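Local atomic coordinates of chicken beta-microseminoprotein-like 3 (Gallus gallus, PDB entry 6RWC), a protein that is of unknown function but belongs to the beta-microseminoprotein (PSP-94) family and occurs in chicken egg white. Residues A[51-54]-A[55-58]. Numbering follows the deposited sequence.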
loop_
_atom_site.group_PDB
_atom_site.type_symbol
_atom_site.label_atom_id
_atom_site.label_comp_id
_atom_site.label_asym_id
_atom_site.label_seq_id
_atom_site.Cartn_x
_atom_site.Cartn_y
_atom_site.Cartn_z
ATOM N N ASN A 51 -0.649 15.064 9.544
ATOM C CA ASN A 51 -0.957 16.106 10.521
ATOM C C ASN A 51 -2.388 15.942 11.015
ATOM O O ASN A 51 -3.339 16.161 10.257
ATOM C CB ASN A 51 -0.750 17.494 9.914
ATOM C CG ASN A 51 0.712 17.811 9.671
ATOM O OD1 ASN A 51 1.535 17.737 10.584
ATOM N ND2 ASN A 51 1.044 18.154 8.433
ATOM N N TYR A 52 -2.536 15.572 12.284
ATOM C CA TYR A 52 -3.848 15.460 12.906
ATOM C C TYR A 52 -3.673 15.466 14.417
ATOM O O TYR A 52 -2.557 15.370 14.936
ATOM C CB TYR A 52 -4.589 14.201 12.442
ATOM C CG TYR A 52 -3.898 12.895 12.776
ATOM C CD1 TYR A 52 -2.938 12.357 11.928
ATOM C CD2 TYR A 52 -4.222 12.191 13.930
ATOM C CE1 TYR A 52 -2.312 11.160 12.224
ATOM C CE2 TYR A 52 -3.601 10.991 14.233
ATOM C CZ TYR A 52 -2.649 10.482 13.377
ATOM O OH TYR A 52 -2.026 9.291 13.672
ATOM N N ASP A 53 -4.800 15.576 15.115
ATOM C CA ASP A 53 -4.836 15.640 16.576
ATOM C C ASP A 53 -4.670 14.229 17.130
ATOM O O ASP A 53 -5.641 13.525 17.407
ATOM C CB ASP A 53 -6.137 16.285 17.041
ATOM C CG ASP A 53 -6.244 16.377 18.550
ATOM O OD1 ASP A 53 -5.230 16.152 19.245
ATOM O OD2 ASP A 53 -7.352 16.673 19.044
ATOM N N ARG A 54 -3.416 13.817 17.315
ATOM C CA ARG A 54 -3.142 12.484 17.836
ATOM C C ARG A 54 -3.492 12.334 19.312
ATOM O O ARG A 54 -3.367 11.226 19.846
ATOM C CB ARG A 54 -1.670 12.126 17.614
ATOM C CG ARG A 54 -0.693 12.958 18.421
ATOM C CD ARG A 54 0.728 12.453 18.239
ATOM N NE ARG A 54 1.643 13.047 19.208
ATOM C CZ ARG A 54 1.824 12.586 20.440
ATOM N NH1 ARG A 54 1.148 11.525 20.859
ATOM N NH2 ARG A 54 2.678 13.187 21.258
ATOM N N VAL A 55 -3.925 13.404 19.980
ATOM C CA VAL A 55 -4.346 13.295 21.374
ATOM C C VAL A 55 -5.777 12.781 21.468
ATOM O O VAL A 55 -6.093 11.938 22.315
ATOM C CB VAL A 55 -4.185 14.653 22.080
ATOM C CG1 VAL A 55 -4.551 14.536 23.546
ATOM C CG2 VAL A 55 -2.763 15.176 21.915
ATOM N N ASN A 56 -6.663 13.271 20.602
ATOM C CA ASN A 56 -8.061 12.869 20.610
ATOM C C ASN A 56 -8.438 11.997 19.422
ATOM O O ASN A 56 -9.583 11.538 19.349
ATOM C CB ASN A 56 -8.963 14.108 20.650
ATOM C CG ASN A 56 -8.610 15.047 21.784
ATOM O OD1 ASN A 56 -8.787 14.717 22.956
ATOM N ND2 ASN A 56 -8.110 16.228 21.442
ATOM N N CYS A 57 -7.516 11.754 18.495
ATOM C CA CYS A 57 -7.779 10.938 17.321
ATOM C C CYS A 57 -6.766 9.802 17.239
ATOM O O CYS A 57 -5.672 9.870 17.808
ATOM C CB CYS A 57 -7.743 11.782 16.036
ATOM S SG CYS A 57 -8.809 13.248 16.084
ATOM N N VAL A 58 -7.152 8.744 16.531
ATOM C CA VAL A 58 -6.324 7.555 16.375
ATOM C C VAL A 58 -6.548 7.001 14.975
ATOM O O VAL A 58 -7.660 7.064 14.439
ATOM C CB VAL A 58 -6.639 6.496 17.458
ATOM C CG1 VAL A 58 -8.092 6.044 17.371
ATOM C CG2 VAL A 58 -5.685 5.310 17.354
#
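The carboxylate of Asp-53 and the side-chain amide of Asn-56 meet almost at right angles, their planes 81° apart. The third flat group, the Tyr-52 ring, is approached obliquely by Cys-57 CB, 4.1 Å from Tyr-52 CD2. Asn-56 ND2 comes to the syn side of Asp-53 OD2 at 2.6 Å, close to both planes and nearly straight (163° at the hydrogen). The other oxygen serves the backbone: Val-55 N reaches Asp-53 OD1 at 3.1 Å from above the carboxylate plane, and Asn-56 N adds a long, weak bond to the same atom. CG of Asp-53 stands anti to its backbone N (chi1 180°), beside its own carbonyl carbon, which brings the carboxylate round toward the residues that follow. Asp-53 OD1 also lies 3.4 Å from Val-55 CB. An asparagine at Asp-53 would probably weaken this grip, since its amide nitrogen could not accept a hydrogen bond and either Asn-56 ND2 or Val-55 N would be left without its acceptor. The main chain closes on itself as well: Asp-53 O takes a short but bent, weak bond from Cys-57 N (2.8 Å) that bridges residues 53 to 57; Asp-53 is also the centre of an inverse gamma turn, formed by residues 52 to 54. Cys-57 SG lies 3.4 Å from Asp-53 O. Residues 51-56 end the loop after strand 39-44 and lead into strand 57-62, where Cys-57 is tied by a disulfide to Cys-80. Val-70, on the antiparallel partner strand 67-72, touches both Tyr-52 and Cys-57, and Lys-73 just beyond that strand bonds through NZ to Val-55 O.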